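Local coordinates for glyoxalase family protein (Bacillus cereus, PDB 1ZSW) that is of unknown function but binds a zinc ion and belongs to the glyoxalase/bleomycin resistance protein/dioxygenase superfamily, whose members commonly carry out metal-dependent chemistry, at residues V61-Y73 with G81-G93. Sequence-based numbering, arbitrary orientation. Where two conformers were deposited one is given.
Sequences VNQDDPSMYHLFY and GTELSFFEIPLVG
His-70 NE2 meets Ser-85 OG at 2.8 Å in the plane of the imidazole, a bond in which either partner could be the donor. The serine hydroxyl has a second partner in Ser-35 OG on strand 31-38, and Ser-85 CB lies over a face of the Phe-72 ring as a CH-pi contact. CG of His-70 stands anti to the backbone N (chi1 -168°), which lays the imidazole alongside Phe-87: the rings stack face to face, centroids 3.9 Å apart and planes at 20°. These strands, 69-73 and 83-88, form the antiparallel hairpin that closes a βαβββ module of the vicinal-oxygen-chelate (glyoxalase) fold; the face bearing His-70, Phe-72, Ser-85 and Phe-87 looks toward the zinc site, where Glu-83 packs against the zinc ligand His-33. Glu-83 OE1, buried near Phe-72, lacks a hydrogen-bond partner, though both residues have two conformers. Hydrogen-bonded pairs Leu-71/Phe-86 and Tyr-73/Leu-84 each use both N-H and C=O, all four bonds 2.9 Å long. The ladder ends with Glu-88 N to Tyr-69 O at 3.0 Å; beyond it a water accepts from Tyr-69 N and donates to Glu-88 O and, at 2.6 Å, to Glu-88 OE2. The other carboxylate oxygen, OE1, accepts from Ala-41 N on helix 41-51. The Asn-62 amide lies obliquely against the Phe-87 ring; its OD1 takes Asp-64 N in an Asx turn, and its ND2 points a weak bond at Met-68 SD.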
ATOM      1  N   VAL A  61      16.618  -6.278  -0.336  1.00 26.34           N
ATOM      2  CA  VAL A  61      16.838  -6.165   1.112  1.00 27.20           C
ATOM      3  C   VAL A  61      16.425  -4.781   1.575  1.00 27.39           C
ATOM      4  O   VAL A  61      16.313  -3.851   0.762  1.00 28.50           O
ATOM      5  CB  VAL A  61      18.304  -6.470   1.524  1.00 28.51           C
ATOM      6  CG1 VAL A  61      18.681  -7.940   1.206  1.00 30.57           C
ATOM      7  CG2 VAL A  61      19.308  -5.465   0.914  1.00 27.46           C
ATOM      8  N   ASN A  62      16.121  -4.674   2.865  1.00 28.36           N
ATOM      9  CA  ASN A  62      15.788  -3.403   3.508  1.00 29.02           C
ATOM     10  C   ASN A  62      17.003  -2.510   3.350  1.00 31.62           C
ATOM     11  O   ASN A  62      18.095  -2.884   3.775  1.00 30.03           O
ATOM     12  CB  ASN A  62      15.468  -3.665   4.978  1.00 29.29           C
ATOM     13  CG  ASN A  62      15.075  -2.399   5.761  1.00 32.43           C
ATOM     14  OD1 ASN A  62      15.276  -1.278   5.313  1.00 37.78           O
ATOM     15  ND2 ASN A  62      14.509  -2.598   6.954  1.00 30.18           N
ATOM     16  N   GLN A  63      16.818  -1.371   2.682  1.00 33.49           N
ATOM     17  CA  GLN A  63      17.948  -0.488   2.371  1.00 37.74           C
ATOM     18  C   GLN A  63      18.572   0.063   3.645  1.00 39.37           C
ATOM     19  O   GLN A  63      19.754   0.391   3.654  1.00 41.51           O
ATOM     20  CB  GLN A  63      17.541   0.641   1.406  1.00 35.93           C
ATOM     21  CG  GLN A  63      17.207   0.124  -0.007  1.00 37.40           C
ATOM     22  CD  GLN A  63      16.627   1.188  -0.940  1.00 39.01           C
ATOM     23  OE1 GLN A  63      16.011   0.864  -1.963  1.00 43.65           O
ATOM     24  NE2 GLN A  63      16.828   2.449  -0.607  1.00 39.77           N
ATOM     25  N   ASP A  64      17.772   0.131   4.712  1.00 39.07           N
ATOM     26  CA  ASP A  64      18.222   0.613   6.025  1.00 40.46           C
ATOM     27  C   ASP A  64      18.796  -0.527   6.890  1.00 40.50           C
ATOM     28  O   ASP A  64      19.320  -0.277   7.981  1.00 40.12           O
ATOM     29  CB  ASP A  64      17.078   1.330   6.767  1.00 40.68           C
ATOM     30  CG  ASP A  64      16.551   2.566   6.020  1.00 45.04           C
ATOM     31  OD1 ASP A  64      17.257   3.097   5.125  1.00 48.53           O
ATOM     32  OD2 ASP A  64      15.426   3.021   6.344  1.00 48.49           O
ATOM     33  N   ASP A  65      18.686  -1.766   6.398  1.00 39.31           N
ATOM     34  CA  ASP A  65      19.189  -2.970   7.093  1.00 38.77           C
ATOM     35  C   ASP A  65      19.314  -4.152   6.117  1.00 39.43           C
ATOM     36  O   ASP A  65      18.402  -4.976   6.003  1.00 38.55           O
ATOM     37  CB  ASP A  65      18.280  -3.335   8.285  1.00 39.36           C
ATOM     38  CG  ASP A  65      18.769  -4.561   9.063  1.00 38.48           C
ATOM     39  OD1 ASP A  65      19.762  -5.211   8.663  1.00 43.99           O
ATOM     40  OD2 ASP A  65      18.126  -4.902  10.088  1.00 43.87           O
ATOM     41  N   PRO A  66      20.431  -4.219   5.380  1.00 39.68           N
ATOM     42  CA  PRO A  66      20.705  -5.242   4.368  1.00 39.42           C
ATOM     43  C   PRO A  66      20.639  -6.713   4.817  1.00 39.35           C
ATOM     44  O   PRO A  66      20.795  -7.602   3.978  1.00 38.76           O
ATOM     45  CB  PRO A  66      22.119  -4.884   3.894  1.00 40.96           C
ATOM     46  CG  PRO A  66      22.222  -3.408   4.155  1.00 40.53           C
ATOM     47  CD  PRO A  66      21.520  -3.226   5.455  1.00 40.39           C
ATOM     48  N   SER A  67      20.397  -6.974   6.105  1.00 38.54           N
ATOM     49  CA  SER A  67      20.277  -8.360   6.588  1.00 37.76           C
ATOM     50  C   SER A  67      18.841  -8.910   6.459  1.00 35.76           C
ATOM     51  O   SER A  67      18.592 -10.117   6.653  1.00 35.23           O
ATOM     52  CB  SER A  67      20.736  -8.463   8.042  1.00 38.23           C
ATOM     53  OG  SER A  67      19.801  -7.873   8.924  1.00 42.17           O
ATOM     54  N   MET A  68      17.912  -8.023   6.099  1.00 32.89           N
ATOM     55  CA  MET A  68      16.500  -8.334   6.100  1.00 29.28           C
ATOM     56  C   MET A  68      15.962  -8.351   4.677  1.00 26.88           C
ATOM     57  O   MET A  68      16.144  -7.373   3.978  1.00 24.60           O
ATOM     58  CB  MET A  68      15.823  -7.206   6.887  1.00 32.03           C
ATOM     59  CG  MET A  68      14.364  -7.261   6.992  1.00 32.89           C
ATOM     60  SD  MET A  68      13.801  -5.862   7.976  1.00 29.28           S
ATOM     61  CE  MET A  68      14.802  -5.937   9.478  1.00 30.32           C
ATOM     62  N   TYR A  69      15.273  -9.431   4.262  1.00 24.55           N
ATOM     63  CA  TYR A  69      14.592  -9.435   2.959  1.00 22.43           C
ATOM     64  C   TYR A  69      13.513  -8.367   2.918  1.00 22.15           C
ATOM     65  O   TYR A  69      12.842  -8.090   3.924  1.00 23.69           O
ATOM     66  CB  TYR A  69      13.914 -10.771   2.672  1.00 24.06           C
ATOM     67  CG  TYR A  69      14.727 -11.859   1.951  1.00 25.80           C
ATOM     68  CD1 TYR A  69      14.918 -13.104   2.534  1.00 28.43           C
ATOM     69  CD2 TYR A  69      15.250 -11.637   0.680  1.00 27.88           C
ATOM     70  CE1 TYR A  69      15.627 -14.109   1.869  1.00 30.72           C
ATOM     71  CE2 TYR A  69      15.967 -12.635   0.007  1.00 28.56           C
ATOM     72  CZ  TYR A  69      16.132 -13.865   0.601  1.00 29.73           C
ATOM     73  OH  TYR A  69      16.844 -14.848  -0.066  1.00 31.20           O
ATOM     74  N   HIS A  70      13.355  -7.783   1.738  1.00 20.13           N
ATOM     75  CA  HIS A  70      12.265  -6.895   1.414  1.00 20.46           C
ATOM     76  C   HIS A  70      11.694  -7.399   0.079  1.00 21.37           C
ATOM     77  O   HIS A  70      12.353  -7.370  -0.956  1.00 20.58           O
ATOM     78  CB  HIS A  70      12.733  -5.423   1.349  1.00 22.60           C
ATOM     79  CG  HIS A  70      11.623  -4.427   1.291  1.00 22.41           C
ATOM     80  ND1 HIS A  70      11.830  -3.095   0.980  1.00 26.76           N
ATOM     81  CD2 HIS A  70      10.284  -4.569   1.473  1.00 26.70           C
ATOM     82  CE1 HIS A  70      10.672  -2.456   1.011  1.00 28.84           C
ATOM     83  NE2 HIS A  70       9.719  -3.328   1.294  1.00 26.93           N
ATOM     84  N   LEU A  71      10.461  -7.918   0.102  1.00 20.29           N
ATOM     85  CA  LEU A  71       9.845  -8.497  -1.078  1.00 19.71           C
ATOM     86  C   LEU A  71       8.659  -7.655  -1.563  1.00 20.41           C
ATOM     87  O   LEU A  71       7.830  -7.211  -0.741  1.00 20.35           O
ATOM     88  CB  LEU A  71       9.340  -9.921  -0.749  1.00 19.31           C
ATOM     89  CG  LEU A  71      10.273 -10.864   0.018  1.00 23.51           C
ATOM     90  CD1 LEU A  71       9.558 -12.171   0.131  1.00 27.53           C
ATOM     91  CD2 LEU A  71      11.598 -11.057  -0.733  1.00 26.49           C
ATOM     92  N   PHE A  72       8.621  -7.303  -2.858  0.60 18.70           N
ATOM     93  CA  PHE A  72       7.479  -6.549  -3.396  0.60 18.94           C
ATOM     94  C   PHE A  72       6.708  -7.481  -4.307  0.60 18.68           C
ATOM     95  O   PHE A  72       7.291  -8.323  -5.034  0.60 17.24           O
ATOM     96  CB  PHE A  72       7.879  -5.337  -4.283  0.60 19.59           C
ATOM     97  CG  PHE A  72       8.489  -4.160  -3.553  0.60 22.25           C
ATOM     98  CD1 PHE A  72       9.812  -4.204  -3.123  0.60 25.55           C
ATOM     99  CD2 PHE A  72       7.761  -2.977  -3.378  0.60 23.74           C
ATOM    100  CE1 PHE A  72      10.397  -3.102  -2.496  0.60 28.73           C
ATOM    101  CE2 PHE A  72       8.337  -1.857  -2.744  0.60 23.80           C
ATOM    102  CZ  PHE A  72       9.659  -1.927  -2.302  0.60 29.09           C
ATOM    103  N   TYR A  73       5.381  -7.340  -4.229  1.00 17.40           N
ATOM    104  CA  TYR A  73       4.415  -7.973  -5.147  1.00 17.89           C
ATOM    105  C   TYR A  73       3.550  -6.896  -5.787  1.00 18.17           C
ATOM    106  O   TYR A  73       3.255  -5.861  -5.178  1.00 19.06           O
ATOM    107  CB  TYR A  73       3.522  -8.924  -4.337  1.00 17.46           C
ATOM    108  CG  TYR A  73       4.309  -9.935  -3.512  1.00 16.20           C
ATOM    109  CD1 TYR A  73       4.661  -9.660  -2.179  1.00 20.88           C
ATOM    110  CD2 TYR A  73       4.763 -11.154  -4.086  1.00 18.80           C
ATOM    111  CE1 TYR A  73       5.380 -10.559  -1.407  1.00 20.59           C
ATOM    112  CE2 TYR A  73       5.516 -12.065  -3.313  1.00 18.89           C
ATOM    113  CZ  TYR A  73       5.810 -11.751  -1.979  1.00 20.71           C
ATOM    114  OH  TYR A  73       6.511 -12.597  -1.166  1.00 26.26           O
ATOM    115  N   GLY A  81       0.514   1.946  -6.975  1.00 17.44           N
ATOM    116  CA  GLY A  81      -0.890   1.564  -6.791  1.00 16.68           C
ATOM    117  C   GLY A  81      -1.110   0.055  -6.678  1.00 20.68           C
ATOM    118  O   GLY A  81      -2.188  -0.385  -6.236  1.00 20.91           O
ATOM    119  N   THR A  82      -0.121  -0.750  -7.054  1.00 18.61           N
ATOM    120  CA  THR A  82      -0.311  -2.189  -7.073  1.00 17.04           C
ATOM    121  C   THR A  82       0.593  -2.908  -6.080  1.00 17.48           C
ATOM    122  O   THR A  82       0.429  -4.109  -5.847  1.00 19.82           O
ATOM    123  CB  THR A  82      -0.073  -2.815  -8.505  1.00 17.98           C
ATOM    124  OG1 THR A  82       1.337  -2.835  -8.806  1.00 20.01           O
ATOM    125  CG2 THR A  82      -0.855  -2.079  -9.561  1.00 18.10           C
ATOM    126  N   GLU A  83       1.521  -2.155  -5.468  0.60 18.19           N
ATOM    127  CA  GLU A  83       2.640  -2.720  -4.757  0.60 18.94           C
ATOM    128  C   GLU A  83       2.310  -3.007  -3.295  0.60 17.00           C
ATOM    129  O   GLU A  83       2.005  -2.061  -2.546  0.60 16.09           O
ATOM    130  CB  GLU A  83       3.789  -1.689  -4.755  0.60 19.30           C
ATOM    131  CG  GLU A  83       4.203  -1.195  -6.149  0.60 22.87           C
ATOM    132  CD  GLU A  83       5.151   0.001  -6.094  0.60 24.18           C
ATOM    133  OE1 GLU A  83       5.762   0.238  -5.023  0.60 28.30           O
ATOM    134  OE2 GLU A  83       5.259   0.716  -7.113  0.60 24.63           O
ATOM    135  N   LEU A  84       2.409  -4.287  -2.901  1.00 16.68           N
ATOM    136  CA  LEU A  84       2.403  -4.701  -1.490  0.70 17.99           C
ATOM    137  C   LEU A  84       3.803  -5.193  -1.202  1.00 17.78           C
ATOM    138  O   LEU A  84       4.314  -6.057  -1.907  1.00 20.61           O
ATOM    139  CB  LEU A  84       1.405  -5.838  -1.222  0.70 18.45           C
ATOM    140  CG  LEU A  84      -0.055  -5.788  -1.675  0.70 22.95           C
ATOM    141  CD1 LEU A  84      -0.958  -6.613  -0.722  0.70 22.51           C
ATOM    142  CD2 LEU A  84      -0.647  -4.415  -1.915  0.70 22.26           C
ATOM    143  N   SER A  85       4.429  -4.627  -0.187  1.00 17.04           N
ATOM    144  CA  SER A  85       5.787  -5.090   0.123  1.00 16.89           C
ATOM    145  C   SER A  85       5.860  -5.581   1.568  1.00 18.62           C
ATOM    146  O   SER A  85       5.041  -5.174   2.418  1.00 17.89           O
ATOM    147  CB  SER A  85       6.781  -3.981  -0.155  1.00 20.93           C
ATOM    148  OG  SER A  85       6.969  -3.181   0.993  1.00 22.98           O
ATOM    149  N   PHE A  86       6.801  -6.494   1.822  1.00 16.59           N
ATOM    150  CA  PHE A  86       6.944  -7.139   3.119  1.00 16.10           C
ATOM    151  C   PHE A  86       8.403  -7.201   3.505  1.00 19.05           C
ATOM    152  O   PHE A  86       9.225  -7.578   2.673  1.00 19.21           O
ATOM    153  CB  PHE A  86       6.415  -8.583   3.016  1.00 17.37           C
ATOM    154  CG  PHE A  86       4.936  -8.667   2.814  1.00 18.31           C
ATOM    155  CD1 PHE A  86       4.119  -8.846   3.933  1.00 20.51           C
ATOM    156  CD2 PHE A  86       4.359  -8.572   1.536  1.00 18.27           C
ATOM    157  CE1 PHE A  86       2.762  -8.889   3.791  1.00 21.03           C
ATOM    158  CE2 PHE A  86       2.919  -8.651   1.386  1.00 19.89           C
ATOM    159  CZ  PHE A  86       2.165  -8.822   2.531  1.00 19.81           C
ATOM    160  N   PHE A  87       8.697  -6.839   4.751  1.00 18.32           N
ATOM    161  CA  PHE A  87      10.040  -7.017   5.351  1.00 19.42           C
ATOM    162  C   PHE A  87       9.950  -8.322   6.095  1.00 21.29           C
ATOM    163  O   PHE A  87       9.036  -8.505   6.901  1.00 20.06           O
ATOM    164  CB  PHE A  87      10.306  -5.876   6.343  1.00 20.06           C
ATOM    165  CG  PHE A  87      10.388  -4.538   5.675  1.00 24.93           C
ATOM    166  CD1 PHE A  87       9.291  -3.661   5.699  1.00 30.52           C
ATOM    167  CD2 PHE A  87      11.546  -4.169   4.994  1.00 28.62           C
ATOM    168  CE1 PHE A  87       9.366  -2.417   5.063  1.00 32.36           C
ATOM    169  CE2 PHE A  87      11.622  -2.927   4.351  1.00 31.50           C
ATOM    170  CZ  PHE A  87      10.532  -2.064   4.398  1.00 29.00           C
ATOM    171  N   GLU A  88      10.895  -9.226   5.842  1.00 21.30           N
ATOM    172  CA  GLU A  88      10.904 -10.490   6.569  1.00 22.08           C
ATOM    173  C   GLU A  88      11.733 -10.317   7.820  1.00 20.79           C
ATOM    174  O   GLU A  88      12.916 -10.000   7.736  1.00 21.84           O
ATOM    175  CB  GLU A  88      11.486 -11.656   5.744  1.00 22.05           C
ATOM    176  CG  GLU A  88      11.443 -12.965   6.577  1.00 22.82           C
ATOM    177  CD  GLU A  88      12.368 -14.086   6.058  1.00 25.68           C
ATOM    178  OE1 GLU A  88      11.934 -15.258   5.998  1.00 30.05           O
ATOM    179  OE2 GLU A  88      13.515 -13.789   5.713  1.00 26.19           O
ATOM    180  N   ILE A  89      11.130 -10.579   8.976  1.00 20.06           N
ATOM    181  CA  ILE A  89      11.831 -10.429  10.256  1.00 22.51           C
ATOM    182  C   ILE A  89      11.599 -11.747  10.987  1.00 22.27           C
ATOM    183  O   ILE A  89      10.619 -11.894  11.681  1.00 22.57           O
ATOM    184  CB  ILE A  89      11.282  -9.224  11.051  1.00 21.73           C
ATOM    185  CG1 ILE A  89      11.368  -7.957  10.157  1.00 21.92           C
ATOM    186  CG2 ILE A  89      12.021  -9.066  12.414  1.00 22.12           C
ATOM    187  CD1 ILE A  89      11.037  -6.656  10.822  1.00 30.07           C
ATOM    188  N   PRO A  90      12.481 -12.741  10.761  1.00 25.25           N
ATOM    189  CA  PRO A  90      12.277 -14.109  11.264  1.00 26.77           C
ATOM    190  C   PRO A  90      11.947 -14.295  12.750  1.00 28.04           C
ATOM    191  O   PRO A  90      11.228 -15.246  13.077  1.00 29.32           O
ATOM    192  CB  PRO A  90      13.603 -14.805  10.875  1.00 28.22           C
ATOM    193  CG  PRO A  90      13.964 -14.106   9.595  1.00 27.67           C
ATOM    194  CD  PRO A  90      13.699 -12.654   9.937  1.00 25.10           C
ATOM    195  N   LEU A  91      12.437 -13.429  13.627  1.00 26.66           N
ATOM    196  CA  LEU A  91      12.156 -13.579  15.076  1.00 26.84           C
ATOM    197  C   LEU A  91      11.027 -12.704  15.596  1.00 26.52           C
ATOM    198  O   LEU A  91      10.783 -12.648  16.798  1.00 27.88           O
ATOM    199  CB  LEU A  91      13.398 -13.304  15.897  1.00 24.82           C
ATOM    200  CG  LEU A  91      14.560 -14.258  15.634  1.00 30.55           C
ATOM    201  CD1 LEU A  91      15.707 -13.726  16.360  1.00 27.18           C
ATOM    202  CD2 LEU A  91      14.236 -15.652  16.118  1.00 34.79           C
ATOM    203  N   VAL A  92      10.341 -12.018  14.688  1.00 25.64           N
ATOM    204  CA  VAL A  92       9.220 -11.184  15.111  1.00 24.41           C
ATOM    205  C   VAL A  92       8.113 -11.972  15.794  1.00 24.52           C
ATOM    206  O   VAL A  92       7.877 -13.119  15.448  1.00 24.52           O
ATOM    207  CB  VAL A  92       8.681 -10.330  13.914  1.00 20.06           C
ATOM    208  CG1 VAL A  92       7.818 -11.160  13.004  1.00 23.49           C
ATOM    209  CG2 VAL A  92       7.917  -9.116  14.496  1.00 23.65           C
ATOM    210  N   GLY A  93       7.434 -11.330  16.754  1.00 26.35           N
ATOM    211  CA  GLY A  93       6.280 -11.913  17.444  1.00 26.77           C
ATOM    212  C   GLY A  93       4.946 -11.656  16.748  1.00 28.36           C
ATOM    213  O   GLY A  93       4.893 -11.169  15.589  1.00 26.10           O
TER
HETATM  214  O   HOH W   1      14.793 -11.600   6.212  1.00 25.37           O